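Local atomic coordinates of pyridine nucleotide-disulfide oxidoreductase-like protein (Myceliophthora thermophila, PDB entry 5MQ6), a protein that uses FAD and NADPH to insert one oxygen atom next to a ketone carbonyl, turning various ketones, polycyclic ones especially, into esters or lactones. Residues Thr146-Lys151 against Leu161-Arg166; Gly304-Gly309 against Pro427-Glu432; Arg330-Asn335 against Glu349-Asp354. All blocks are in the same frame, centred on the assembly; numbering follows the deposited sequence.

Interaction 1 (Thr146-Lys151 against Leu161-Arg166); sequences TGYIPK and LEHAYR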
ATOM      1  N   THR A 146      -0.543  21.941   9.006  1.00 21.45           N
ATOM      2  CA  THR A 146      -1.794  21.950   9.675  1.00 24.15           C
ATOM      3  C   THR A 146      -1.655  22.394  11.145  1.00 28.18           C
ATOM      4  O   THR A 146      -2.654  22.684  11.804  1.00 30.97           O
ATOM      5  CB  THR A 146      -2.398  20.583   9.667  1.00 23.84           C
ATOM      6  OG1 THR A 146      -1.431  19.645  10.135  1.00 26.09           O
ATOM      7  CG2 THR A 146      -2.848  20.178   8.248  1.00 28.03           C
ATOM      8  N   GLY A 147      -0.433  22.402  11.681  1.00 28.83           N
ATOM      9  CA  GLY A 147      -0.252  22.528  13.130  1.00 30.71           C
ATOM     10  C   GLY A 147      -0.726  21.377  14.046  1.00 27.18           C
ATOM     11  O   GLY A 147      -0.712  21.499  15.223  1.00 28.56           O
ATOM     12  N   TYR A 148      -1.092  20.235  13.515  1.00 24.59           N
ATOM     13  CA  TYR A 148      -1.640  19.156  14.297  1.00 24.44           C
ATOM     14  C   TYR A 148      -0.529  18.384  15.012  1.00 28.89           C
ATOM     15  O   TYR A 148       0.570  18.188  14.459  1.00 26.09           O
ATOM     16  CB  TYR A 148      -2.414  18.205  13.415  1.00 24.20           C
ATOM     17  CG  TYR A 148      -3.050  17.100  14.214  1.00 24.44           C
ATOM     18  CD1 TYR A 148      -4.040  17.391  15.169  1.00 26.46           C
ATOM     19  CD2 TYR A 148      -2.649  15.785  14.063  1.00 24.29           C
ATOM     20  CE1 TYR A 148      -4.626  16.401  15.921  1.00 26.65           C
ATOM     21  CE2 TYR A 148      -3.237  14.765  14.841  1.00 26.32           C
ATOM     22  CZ  TYR A 148      -4.193  15.081  15.776  1.00 27.81           C
ATOM     23  OH  TYR A 148      -4.755  14.109  16.531  1.00 28.89           O
ATOM     24  N   ILE A 149      -0.812  17.985  16.255  1.00 29.12           N
ATOM     25  CA  ILE A 149       0.147  17.245  17.093  1.00 29.50           C
ATOM     26  C   ILE A 149      -0.522  15.923  17.307  1.00 25.89           C
ATOM     27  O   ILE A 149      -1.511  15.869  18.016  1.00 27.13           O
ATOM     28  CB  ILE A 149       0.422  17.937  18.472  1.00 29.68           C
ATOM     29  CG1 ILE A 149       1.044  19.275  18.253  1.00 29.72           C
ATOM     30  CG2 ILE A 149       1.388  17.139  19.350  1.00 26.81           C
ATOM     31  CD1 ILE A 149       1.159  20.165  19.468  1.00 37.79           C
ATOM     32  N   PRO A 150       0.001  14.839  16.703  1.00 21.12           N
ATOM     33  CA  PRO A 150      -0.533  13.553  16.976  1.00 21.42           C
ATOM     34  C   PRO A 150      -0.467  13.159  18.471  1.00 23.63           C
ATOM     35  O   PRO A 150       0.472  13.576  19.163  1.00 19.67           O
ATOM     36  CB  PRO A 150       0.304  12.620  16.086  1.00 21.40           C
ATOM     37  CG  PRO A 150       0.794  13.501  15.011  1.00 22.40           C
ATOM     38  CD  PRO A 150       1.135  14.736  15.791  1.00 23.54           C
ATOM     39  N   LYS A 151      -1.473  12.398  18.900  1.00 22.01           N
ATOM     40  CA  LYS A 151      -1.703  12.053  20.315  1.00 30.01           C
ATOM     41  C   LYS A 151      -0.718  11.022  20.864  1.00 30.96           C
ATOM     42  O   LYS A 151      -0.454  11.010  22.039  1.00 28.25           O
ATOM     43  CB  LYS A 151      -3.103  11.517  20.515  1.00 32.63           C
ATOM     44  CG  LYS A 151      -4.196  12.580  20.342  1.00 39.36           C
ATOM     45  CD  LYS A 151      -5.547  11.935  20.076  1.00 53.77           C
ATOM     46  CE  LYS A 151      -6.657  12.992  19.876  1.00 64.11           C
ATOM     47  NZ  LYS A 151      -7.854  12.440  19.167  1.00 67.83           N
ATOM     48  N   LEU A 161      -8.156   9.116  10.092  1.00 22.64           N
ATOM     49  CA  LEU A 161      -9.284   9.572   9.316  1.00 23.95           C
ATOM     50  C   LEU A 161      -9.629  11.067   9.601  1.00 24.32           C
ATOM     51  O   LEU A 161      -9.833  11.901   8.653  1.00 19.50           O
ATOM     52  CB  LEU A 161     -10.438   8.631   9.553  1.00 22.42           C
ATOM     53  CG  LEU A 161     -11.779   8.984   8.932  1.00 24.76           C
ATOM     54  CD1 LEU A 161     -11.614   8.958   7.424  1.00 26.68           C
ATOM     55  CD2 LEU A 161     -12.831   7.907   9.263  1.00 25.77           C
ATOM     56  N   GLU A 162      -9.623  11.428  10.882  1.00 20.50           N
ATOM     57  CA  GLU A 162      -9.898  12.790  11.235  1.00 23.39           C
ATOM     58  C   GLU A 162      -8.847  13.751  10.586  1.00 26.29           C
ATOM     59  O   GLU A 162      -9.173  14.856  10.166  1.00 22.89           O
ATOM     60  CB  GLU A 162     -10.001  12.922  12.763  1.00 26.85           C
ATOM     61  CG  GLU A 162      -9.891  14.351  13.306  1.00 27.88           C
ATOM     62  CD  GLU A 162      -9.772  14.358  14.846  1.00 39.11           C
ATOM     63  OE1 GLU A 162      -8.703  14.684  15.431  1.00 44.24           O
ATOM     64  OE2 GLU A 162     -10.747  13.980  15.493  1.00 36.68           O
ATOM     65  N   HIS A 163      -7.595  13.317  10.486  1.00 23.80           N
ATOM     66  CA  HIS A 163      -6.577  14.148   9.896  1.00 22.56           C
ATOM     67  C   HIS A 163      -6.809  14.389   8.388  1.00 20.72           C
ATOM     68  O   HIS A 163      -6.569  15.519   7.910  1.00 21.33           O
ATOM     69  CB  HIS A 163      -5.223  13.596  10.137  1.00 20.21           C
ATOM     70  CG  HIS A 163      -4.126  14.488   9.673  1.00 21.17           C
ATOM     71  ND1 HIS A 163      -3.897  15.745  10.219  1.00 26.19           N
ATOM     72  CD2 HIS A 163      -3.133  14.283   8.777  1.00 18.27           C
ATOM     73  CE1 HIS A 163      -2.817  16.277   9.679  1.00 20.83           C
ATOM     74  NE2 HIS A 163      -2.319  15.405   8.817  1.00 21.34           N
ATOM     75  N   ALA A 164      -7.238  13.347   7.696  1.00 18.44           N
ATOM     76  CA  ALA A 164      -7.695  13.465   6.318  1.00 20.14           C
ATOM     77  C   ALA A 164      -8.782  14.558   6.186  1.00 22.51           C
ATOM     78  O   ALA A 164      -8.713  15.434   5.304  1.00 23.14           O
ATOM     79  CB  ALA A 164      -8.261  12.092   5.883  1.00 20.30           C
ATOM     80  N   TYR A 165      -9.754  14.521   7.092  1.00 21.68           N
ATOM     81  CA  TYR A 165     -10.785  15.578   7.195  1.00 22.78           C
ATOM     82  C   TYR A 165     -10.222  16.911   7.556  1.00 22.87           C
ATOM     83  O   TYR A 165     -10.640  17.921   6.989  1.00 23.28           O
ATOM     84  CB  TYR A 165     -11.972  15.176   8.107  1.00 22.42           C
ATOM     85  CG  TYR A 165     -12.878  14.389   7.265  1.00 21.01           C
ATOM     86  CD1 TYR A 165     -12.560  13.088   6.852  1.00 21.50           C
ATOM     87  CD2 TYR A 165     -14.070  14.975   6.754  1.00 24.19           C
ATOM     88  CE1 TYR A 165     -13.425  12.335   6.012  1.00 21.02           C
ATOM     89  CE2 TYR A 165     -14.940  14.231   5.925  1.00 22.81           C
ATOM     90  CZ  TYR A 165     -14.584  12.934   5.533  1.00 21.66           C
ATOM     91  OH  TYR A 165     -15.368  12.304   4.623  1.00 23.15           O
ATOM     92  N   ARG A 166      -9.219  16.919   8.432  1.00 22.79           N
ATOM     93  CA  ARG A 166      -8.559  18.166   8.774  1.00 20.28           C
ATOM     94  C   ARG A 166      -7.929  18.801   7.527  1.00 23.58           C
ATOM     95  O   ARG A 166      -7.951  20.051   7.318  1.00 23.86           O
ATOM     96  CB  ARG A 166      -7.515  17.945   9.863  1.00 22.26           C
ATOM     97  CG  ARG A 166      -6.625  19.144  10.147  1.00 23.28           C
ATOM     98  CD  ARG A 166      -5.706  18.937  11.368  1.00 29.07           C
ATOM     99  NE  ARG A 166      -6.473  18.537  12.530  1.00 27.93           N
ATOM    100  CZ  ARG A 166      -6.655  17.306  13.015  1.00 30.53           C
ATOM    101  NH1 ARG A 166      -6.034  16.230  12.518  1.00 28.11           N
ATOM    102  NH2 ARG A 166      -7.509  17.169  14.035  1.00 29.34           N
TER
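Arg-166 lays its guanidinium flat on the ring of Tyr-148. The two planes are only 4° apart. The ring centroid lies 3.8 Å from Arg-166 CZ, so the pair is both a stack and a cation-pi contact. Arg-166 NH1 sits over the ring centre, CZ rests on Tyr-148 CD1 at 3.4 Å, and NH2 reaches toward CE1. This is the tight part of the contact. The bond from CA to CB of Tyr-148 points toward helix 157-170, and CG is anti to the backbone N (chi1 -177°). Two bonds from the same helix fix the rotation of the guanidinium. Arg-166 NH1 donates in plane to His-163 ND1 at 3.2 Å. Arg-166 NH2 forms a salt bridge with Glu-162 OE1 at 3.1 Å, and meets that oxygen from above the carboxylate plane. With ND1 as acceptor, the other ring nitrogen, NE2, is hydrogen-bonded to the backbone O of Pro-141. Thr-146 meets the cluster at His-163 and Arg-166. Its OG1 lies at the edge of the imidazole, 3.7 Å from His-163 CE1, and is hydrogen-bonded to the backbone O of Leu-142 and of Leu-143. Its CB meets Arg-166 CD at 4.1 Å.

The outer side is looser. Tyr-148 OH stands 4.1 Å from Glu-162 OE1, and its hydrogen bond goes to Glu-159 instead. Exposed Lys-151 brings NZ to 4.4 Å from Glu-162 OE1, beyond a salt bridge, so its attraction is probably diffuse.

The whole is a surface contact. Residues 146-151 leave helix 143-146 through Gly-147, whose positive phi suits a glycine at a helix end. They then run beside helix 157-170, with Leu-143 touching both Tyr-148 and His-163 and Pro-150 packing on helix 136-139.

Interaction 2 (Gly304-Gly309 against Pro427-Glu432); sequences GVWWRG and PTFSDE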
ATOM      1  N   GLY A 304       6.775 -12.292  11.181  1.00 23.90           N
ATOM      2  CA  GLY A 304       7.771 -11.914  12.125  1.00 26.46           C
ATOM      3  C   GLY A 304       7.324 -10.673  12.871  1.00 27.29           C
ATOM      4  O   GLY A 304       7.258  -9.592  12.338  1.00 37.04           O
ATOM      5  N   VAL A 305       7.033 -10.868  14.125  1.00 24.43           N
ATOM      6  CA  VAL A 305       6.432  -9.918  14.973  1.00 25.92           C
ATOM      7  C   VAL A 305       7.463  -9.293  15.909  1.00 26.21           C
ATOM      8  O   VAL A 305       7.970  -9.929  16.840  1.00 27.26           O
ATOM      9  CB  VAL A 305       5.291 -10.575  15.757  1.00 24.30           C
ATOM     10  CG1 VAL A 305       4.604  -9.523  16.650  1.00 28.47           C
ATOM     11  CG2 VAL A 305       4.313 -11.171  14.791  1.00 22.92           C
ATOM     12  N   TRP A 306       7.766  -8.044  15.651  1.00 23.60           N
ATOM     13  CA  TRP A 306       8.772  -7.317  16.456  1.00 26.10           C
ATOM     14  C   TRP A 306       8.047  -6.429  17.459  1.00 23.58           C
ATOM     15  O   TRP A 306       6.831  -6.458  17.518  1.00 26.46           O
ATOM     16  CB  TRP A 306       9.730  -6.574  15.504  1.00 25.80           C
ATOM     17  CG  TRP A 306      11.063  -6.151  16.045  1.00 25.06           C
ATOM     18  CD1 TRP A 306      11.624  -4.936  15.870  1.00 23.60           C
ATOM     19  CD2 TRP A 306      11.993  -6.919  16.871  1.00 25.07           C
ATOM     20  NE1 TRP A 306      12.855  -4.884  16.477  1.00 26.18           N
ATOM     21  CE2 TRP A 306      13.129  -6.083  17.083  1.00 24.13           C
ATOM     22  CE3 TRP A 306      11.998  -8.232  17.408  1.00 25.05           C
ATOM     23  CZ2 TRP A 306      14.245  -6.491  17.827  1.00 24.69           C
ATOM     24  CZ3 TRP A 306      13.093  -8.614  18.218  1.00 26.25           C
ATOM     25  CH2 TRP A 306      14.215  -7.754  18.400  1.00 23.33           C
ATOM     26  N   TRP A 307       8.774  -5.671  18.263  1.00 20.71           N
ATOM     27  CA  TRP A 307       8.195  -4.925  19.320  1.00 22.18           C
ATOM     28  C   TRP A 307       7.646  -3.599  18.774  1.00 24.14           C
ATOM     29  O   TRP A 307       8.126  -3.088  17.768  1.00 22.37           O
ATOM     30  CB  TRP A 307       9.207  -4.656  20.410  1.00 22.83           C
ATOM     31  CG  TRP A 307      10.429  -3.819  19.959  1.00 23.70           C
ATOM     32  CD1 TRP A 307      11.562  -4.295  19.424  1.00 21.32           C
ATOM     33  CD2 TRP A 307      10.596  -2.414  20.064  1.00 19.31           C
ATOM     34  NE1 TRP A 307      12.440  -3.277  19.163  1.00 21.87           N
ATOM     35  CE2 TRP A 307      11.887  -2.105  19.554  1.00 19.39           C
ATOM     36  CE3 TRP A 307       9.797  -1.371  20.554  1.00 20.92           C
ATOM     37  CZ2 TRP A 307      12.375  -0.817  19.492  1.00 19.66           C
ATOM     38  CZ3 TRP A 307      10.285  -0.101  20.523  1.00 23.54           C
ATOM     39  CH2 TRP A 307      11.551   0.185  19.993  1.00 20.41           C
ATOM     40  N   ARG A 308       6.601  -3.090  19.445  1.00 24.13           N
ATOM     41  CA  ARG A 308       5.971  -1.813  19.063  1.00 21.91           C
ATOM     42  C   ARG A 308       6.388  -0.608  19.884  1.00 22.35           C
ATOM     43  O   ARG A 308       6.760   0.455  19.317  1.00 21.22           O
ATOM     44  CB  ARG A 308       4.463  -1.957  19.105  1.00 21.69           C
ATOM     45  CG  ARG A 308       3.626  -0.706  18.794  1.00 18.42           C
ATOM     46  CD  ARG A 308       3.628  -0.446  17.316  1.00 18.34           C
ATOM     47  NE  ARG A 308       4.986  -0.096  16.818  1.00 21.30           N
ATOM     48  CZ  ARG A 308       5.271   0.116  15.508  1.00 27.81           C
ATOM     49  NH1 ARG A 308       4.319   0.055  14.550  1.00 23.15           N
ATOM     50  NH2 ARG A 308       6.508   0.437  15.150  1.00 28.51           N
ATOM     51  N   GLY A 309       6.270  -0.685  21.215  1.00 22.17           N
ATOM     52  CA  GLY A 309       6.571   0.477  21.989  1.00 23.28           C
ATOM     53  C   GLY A 309       5.724   1.736  21.811  1.00 22.52           C
ATOM     54  O   GLY A 309       6.231   2.872  21.682  1.00 26.52           O
ATOM     55  N   PRO A 427       7.287  -6.185   7.675  1.00 31.14           N
ATOM     56  CA  PRO A 427       7.440  -6.470   9.111  1.00 29.68           C
ATOM     57  C   PRO A 427       6.219  -5.918   9.876  1.00 24.73           C
ATOM     58  O   PRO A 427       5.571  -4.968   9.395  1.00 26.46           O
ATOM     59  CB  PRO A 427       8.718  -5.700   9.496  1.00 29.68           C
ATOM     60  CG  PRO A 427       9.061  -4.837   8.326  1.00 31.52           C
ATOM     61  CD  PRO A 427       8.425  -5.439   7.124  1.00 30.83           C
ATOM     62  N   THR A 428       5.944  -6.507  11.033  1.00 21.71           N
ATOM     63  CA  THR A 428       4.750  -6.198  11.872  1.00 23.88           C
ATOM     64  C   THR A 428       5.262  -5.986  13.219  1.00 23.87           C
ATOM     65  O   THR A 428       6.354  -6.474  13.565  1.00 22.43           O
ATOM     66  CB  THR A 428       3.743  -7.348  11.896  1.00 27.32           C
ATOM     67  OG1 THR A 428       4.341  -8.498  12.539  1.00 40.38           O
ATOM     68  CG2 THR A 428       3.394  -7.701  10.479  1.00 25.86           C
ATOM     69  N   PHE A 429       4.548  -5.164  13.986  1.00 25.36           N
ATOM     70  CA  PHE A 429       5.054  -4.725  15.275  1.00 23.64           C
ATOM     71  C   PHE A 429       3.897  -4.831  16.241  1.00 26.00           C
ATOM     72  O   PHE A 429       2.821  -4.349  15.937  1.00 25.15           O
ATOM     73  CB  PHE A 429       5.558  -3.310  15.206  1.00 23.89           C
ATOM     74  CG  PHE A 429       6.583  -3.067  14.114  1.00 24.22           C
ATOM     75  CD1 PHE A 429       6.158  -2.791  12.778  1.00 23.86           C
ATOM     76  CD2 PHE A 429       7.943  -3.074  14.389  1.00 23.04           C
ATOM     77  CE1 PHE A 429       7.053  -2.599  11.759  1.00 22.49           C
ATOM     78  CE2 PHE A 429       8.862  -2.876  13.322  1.00 25.30           C
ATOM     79  CZ  PHE A 429       8.397  -2.635  12.018  1.00 24.95           C
ATOM     80  N   SER A 430       4.094  -5.507  17.381  1.00 23.44           N
ATOM     81  CA  SER A 430       3.072  -5.656  18.362  1.00 22.82           C
ATOM     82  C   SER A 430       3.664  -6.104  19.700  1.00 25.66           C
ATOM     83  O   SER A 430       4.535  -7.044  19.759  1.00 22.58           O
ATOM     84  CB  SER A 430       2.062  -6.709  17.918  1.00 23.61           C
ATOM     85  OG  SER A 430       1.047  -6.776  18.929  1.00 24.54           O
ATOM     86  N   ASP A 431       3.168  -5.448  20.759  1.00 23.35           N
ATOM     87  CA  ASP A 431       3.424  -5.843  22.137  1.00 24.58           C
ATOM     88  C   ASP A 431       2.297  -6.650  22.804  1.00 26.45           C
ATOM     89  O   ASP A 431       2.392  -6.932  23.969  1.00 26.12           O
ATOM     90  CB  ASP A 431       3.752  -4.589  22.957  1.00 23.35           C
ATOM     91  CG  ASP A 431       4.944  -3.861  22.431  1.00 25.16           C
ATOM     92  OD1 ASP A 431       5.870  -4.550  21.906  1.00 26.30           O
ATOM     93  OD2 ASP A 431       5.005  -2.598  22.549  1.00 26.62           O
ATOM     94  N   GLU A 432       1.287  -7.074  22.056  1.00 28.95           N
ATOM     95  CA  GLU A 432       0.167  -7.879  22.526  1.00 27.41           C
ATOM     96  C   GLU A 432      -0.125  -9.146  21.704  1.00 24.02           C
ATOM     97  O   GLU A 432      -0.715 -10.030  22.219  1.00 27.05           O
ATOM     98  CB  GLU A 432      -1.137  -7.088  22.535  1.00 28.92           C
ATOM     99  CG  GLU A 432      -1.093  -5.674  23.084  1.00 37.53           C
ATOM    100  CD  GLU A 432      -2.449  -4.915  22.958  1.00 47.48           C
ATOM    101  OE1 GLU A 432      -3.314  -5.229  22.073  1.00 51.38           O
ATOM    102  OE2 GLU A 432      -2.648  -3.973  23.746  1.00 46.40           O
TER
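Val-305 and Trp-306 pair with Thr-428 and Phe-429 as a two-strand parallel sheet, apart from the five-stranded Rossmann-type sheet that strand 294-299 belongs to. Trp-306 N donates to Thr-428 O at 3.0 Å, and Ser-430 N returns a bond to Trp-306 O. Thr-428 OG1 adds a bond to Gly-304 O, coming from above the carbonyl plane. On the same face it touches Val-305 CG2. On the other face lie Trp-306 and Phe-429, and Arg-308 packs against Phe-429 with guanidinium and ring planes 12° apart. Phe-429 CB sits over the guanidinium centre, 3.5 Å from CZ, so the ring is met off-centre, by NH2. Bends at chi2 (76°) and chi3 (-65°) bring Arg-308 CD and NE beside Phe-429 CB. One carboxylate grips two successive amides: Asp-431 OD1 takes Arg-308 N at 3.0 Å, and OD2 takes Gly-309 N at 2.7 Å on its syn side.

A second shell holds these groups. Arg-308 NH1 bonds to the backbone O of Asp-133, an FAD-binding residue, and Tyr-154 makes a cation-pi contact with the arginine. Arg-402 of helix 378-406 bonds to the carbonyls of Val-305 and Ser-430. Trp-306 NE1 and Trp-307 NE1 both bond to Glu-358 OE2.

Interaction 3 (Arg330-Asn335 against Glu349-Asp354); sequences RERMLN and ENMVAD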
ATOM      1  N   ARG A 330      10.089  16.408   6.669  1.00 20.72           N
ATOM      2  CA  ARG A 330      10.856  15.791   5.628  1.00 24.50           C
ATOM      3  C   ARG A 330      12.240  15.293   6.144  1.00 24.65           C
ATOM      4  O   ARG A 330      12.712  14.232   5.825  1.00 21.15           O
ATOM      5  CB  ARG A 330      10.890  16.754   4.417  1.00 30.09           C
ATOM      6  CG  ARG A 330      11.858  16.418   3.358  1.00 32.72           C
ATOM      7  CD  ARG A 330      11.330  15.400   2.368  1.00 35.51           C
ATOM      8  NE  ARG A 330      10.267  15.826   1.440  1.00 33.57           N
ATOM      9  CZ  ARG A 330      10.440  16.408   0.253  1.00 34.62           C
ATOM     10  NH1 ARG A 330      11.642  16.807  -0.151  1.00 39.73           N
ATOM     11  NH2 ARG A 330       9.387  16.613  -0.554  1.00 29.38           N
ATOM     12  N   GLU A 331      12.855  16.039   7.018  1.00 25.39           N
ATOM     13  CA  GLU A 331      14.113  15.625   7.572  1.00 25.22           C
ATOM     14  C   GLU A 331      13.913  14.342   8.422  1.00 21.64           C
ATOM     15  O   GLU A 331      14.648  13.391   8.319  1.00 23.13           O
ATOM     16  CB  GLU A 331      14.749  16.821   8.349  1.00 28.00           C
ATOM     17  CG  GLU A 331      15.718  16.386   9.398  1.00 31.40           C
ATOM     18  CD  GLU A 331      16.277  17.520  10.177  1.00 34.69           C
ATOM     19  OE1 GLU A 331      15.844  17.723  11.348  1.00 42.24           O
ATOM     20  OE2 GLU A 331      17.097  18.217   9.570  1.00 45.42           O
ATOM     21  N   ARG A 332      12.845  14.282   9.201  1.00 22.42           N
ATOM     22  CA  ARG A 332      12.577  13.125   9.989  1.00 19.68           C
ATOM     23  C   ARG A 332      12.321  11.839   9.171  1.00 20.50           C
ATOM     24  O   ARG A 332      12.731  10.745   9.553  1.00 19.73           O
ATOM     25  CB  ARG A 332      11.400  13.437  10.914  1.00 21.39           C
ATOM     26  CG  ARG A 332      11.254  12.468  12.070  1.00 23.25           C
ATOM     27  CD  ARG A 332      10.131  12.968  12.966  1.00 24.53           C
ATOM     28  NE  ARG A 332      10.020  12.082  14.110  1.00 24.46           N
ATOM     29  CZ  ARG A 332      10.747  12.141  15.211  1.00 23.82           C
ATOM     30  NH1 ARG A 332      10.511  11.239  16.119  1.00 27.76           N
ATOM     31  NH2 ARG A 332      11.687  13.041  15.432  1.00 25.66           N
ATOM     32  N   MET A 333      11.614  11.989   8.062  1.00 18.85           N
ATOM     33  CA  MET A 333      11.279  10.907   7.199  1.00 19.31           C
ATOM     34  C   MET A 333      12.554  10.364   6.577  1.00 19.51           C
ATOM     35  O   MET A 333      12.746   9.159   6.417  1.00 17.73           O
ATOM     36  CB  MET A 333      10.322  11.389   6.085  1.00 20.80           C
ATOM     37  CG  MET A 333       8.892  11.571   6.517  1.00 22.58           C
ATOM     38  SD  MET A 333       7.666  12.044   5.234  1.00 28.09           S
ATOM     39  CE  MET A 333       8.484  13.289   4.407  1.00 29.42           C
ATOM     40  N   LEU A 334      13.447  11.287   6.244  1.00 20.40           N
ATOM     41  CA  LEU A 334      14.774  10.913   5.709  1.00 19.53           C
ATOM     42  C   LEU A 334      15.619  10.146   6.744  1.00 21.13           C
ATOM     43  O   LEU A 334      16.182   9.122   6.464  1.00 21.16           O
ATOM     44  CB  LEU A 334      15.470  12.187   5.235  1.00 18.76           C
ATOM     45  CG  LEU A 334      14.990  12.724   3.879  1.00 18.11           C
ATOM     46  CD1 LEU A 334      15.412  14.189   3.757  1.00 20.23           C
ATOM     47  CD2 LEU A 334      15.679  11.943   2.781  1.00 19.51           C
ATOM     48  N   ASN A 335      15.613  10.642   7.955  1.00 22.19           N
ATOM     49  CA  ASN A 335      16.289   9.982   9.059  1.00 21.57           C
ATOM     50  C   ASN A 335      15.806   8.539   9.275  1.00 20.53           C
ATOM     51  O   ASN A 335      16.595   7.631   9.283  1.00 23.08           O
ATOM     52  CB  ASN A 335      16.111  10.850  10.294  1.00 21.84           C
ATOM     53  CG  ASN A 335      16.874  10.330  11.466  1.00 24.16           C
ATOM     54  OD1 ASN A 335      16.382   9.531  12.284  1.00 25.00           O
ATOM     55  ND2 ASN A 335      18.110  10.741  11.531  1.00 22.91           N
ATOM     56  N   GLU A 349      21.933  10.874  14.930  1.00 25.56           N
ATOM     57  CA  GLU A 349      20.769  10.695  15.822  1.00 28.27           C
ATOM     58  C   GLU A 349      19.797   9.725  15.141  1.00 29.48           C
ATOM     59  O   GLU A 349      19.568   9.828  13.930  1.00 33.54           O
ATOM     60  CB  GLU A 349      20.085  12.041  16.050  1.00 26.71           C
ATOM     61  CG  GLU A 349      18.920  11.938  16.984  1.00 28.33           C
ATOM     62  CD  GLU A 349      18.154  13.201  17.152  1.00 32.30           C
ATOM     63  OE1 GLU A 349      18.580  14.204  16.580  1.00 35.42           O
ATOM     64  OE2 GLU A 349      17.082  13.176  17.823  1.00 44.45           O
ATOM     65  N   ASN A 350      19.318   8.743  15.884  1.00 28.39           N
ATOM     66  CA  ASN A 350      18.229   7.910  15.460  1.00 27.73           C
ATOM     67  C   ASN A 350      16.990   8.589  15.985  1.00 26.40           C
ATOM     68  O   ASN A 350      16.575   8.407  17.112  1.00 25.82           O
ATOM     69  CB  ASN A 350      18.383   6.514  16.028  1.00 27.90           C
ATOM     70  CG  ASN A 350      17.329   5.610  15.558  1.00 23.61           C
ATOM     71  OD1 ASN A 350      16.277   6.049  15.043  1.00 23.26           O
ATOM     72  ND2 ASN A 350      17.536   4.351  15.790  1.00 21.71           N
ATOM     73  N   MET A 351      16.375   9.401  15.149  1.00 24.01           N
ATOM     74  CA  MET A 351      15.280  10.229  15.639  1.00 24.12           C
ATOM     75  C   MET A 351      14.066   9.395  16.044  1.00 24.06           C
ATOM     76  O   MET A 351      13.407   9.651  17.092  1.00 21.96           O
ATOM     77  CB  MET A 351      14.852  11.176  14.542  1.00 24.87           C
ATOM     78  CG  MET A 351      15.912  12.138  14.124  1.00 26.76           C
ATOM     79  SD  MET A 351      15.370  13.362  12.876  1.00 28.03           S
ATOM     80  CE  MET A 351      16.879  14.279  12.755  1.00 31.84           C
ATOM     81  N   VAL A 352      13.714   8.423  15.212  1.00 21.10           N
ATOM     82  CA  VAL A 352      12.513   7.650  15.474  1.00 21.42           C
ATOM     83  C   VAL A 352      12.727   6.589  16.514  1.00 22.78           C
ATOM     84  O   VAL A 352      11.807   6.367  17.396  1.00 22.04           O
ATOM     85  CB  VAL A 352      11.898   7.065  14.171  1.00 20.65           C
ATOM     86  CG1 VAL A 352      10.634   6.311  14.512  1.00 21.74           C
ATOM     87  CG2 VAL A 352      11.533   8.198  13.206  1.00 18.87           C
ATOM     88  N   ALA A 353      13.857   5.885  16.382  1.00 22.88           N
ATOM     89  CA  ALA A 353      14.299   4.919  17.415  1.00 24.58           C
ATOM     90  C   ALA A 353      13.257   3.877  17.781  1.00 26.18           C
ATOM     91  O   ALA A 353      12.979   3.607  18.964  1.00 23.62           O
ATOM     92  CB  ALA A 353      14.733   5.661  18.689  1.00 23.05           C
ATOM     93  N   ASP A 354      12.647   3.296  16.770  1.00 24.34           N
ATOM     94  CA  ASP A 354      11.743   2.225  17.002  1.00 22.38           C
ATOM     95  C   ASP A 354      12.191   1.011  16.236  1.00 19.03           C
ATOM     96  O   ASP A 354      13.306   0.975  15.708  1.00 20.95           O
ATOM     97  CB  ASP A 354      10.296   2.704  16.711  1.00 25.79           C
ATOM     98  CG  ASP A 354       9.947   2.744  15.216  1.00 24.71           C
ATOM     99  OD1 ASP A 354      10.813   2.501  14.366  1.00 21.82           O
ATOM    100  OD2 ASP A 354       8.769   3.024  14.926  1.00 21.79           O
TER
HETATM  101  O   HOH W   1      13.005  12.577  17.944  1.00 34.28           O
HETATM  102  O   HOH W   2      14.944   7.286  12.815  1.00 19.04           O
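Met-351 reaches from the loop to helix 328-340, touching Asn-335, Arg-332 and Glu-331. Its CB lies 3.2 Å from Asn-335 OD1 and also over one face of the Arg-332 guanidinium, 3.8 Å from NH2. CG is anti to the carbonyl carbon (chi1 -63°) and packs on the amide, 3.4 Å from Asn-335 CG. SD follows, touching CG and CB of the same asparagine at 3.7 Å. The chain stays extended to CE, which ends 3.9 Å from Glu-331 OE1, where the two side chains cross at about a right angle.

The Asn-335 amide that Met-351 touches is held at both ends. Asn-335 OD1 accepts from Met-351 N at 2.9 Å, and Asn-335 ND2 donates to Glu-349 O at 3.0 Å. That second bond is nearly straight and lies in the amide plane. Water 2 also donates to Asn-335 OD1; it donates to Asn-350 OD1 too and accepts from Val-352 N. Water 1 joins Arg-332 NH2 to Met-351 O. The guanidinium is held further out by a salt bridge from NH1 to Glu-135.

Asn-350 OD1 accepts from Ala-353 N at 2.8 Å. The site is thus a polar join: a helix asparagine bonds the backbone on both sides of Asn-350, at Glu-349 O and Met-351 N, where the loop forms an Asx motif.

Overall arrangement
The three contacts lie at different distances from the cofactors and share no residue. Interactions 2 and 3 touch, though their centres are 19 Å apart. Trp-307 CH2 packs 3.6 Å from Asp-354 CA, and Arg-308 forms a long, weak ion pair with Asp-354. Interaction 3 is nested within the chain loop that interaction 2 closes. Interaction 1 comes earlier in the chain and touches neither; its nearest atoms are about 9 Å from interaction 3 and 11 Å from interaction 2. The side chains of His-163 and Val-352 lie about 11 and 12 Å from FAD. The side chain of Thr-428, in interaction 2, is about 7 Å from the bound NADPH.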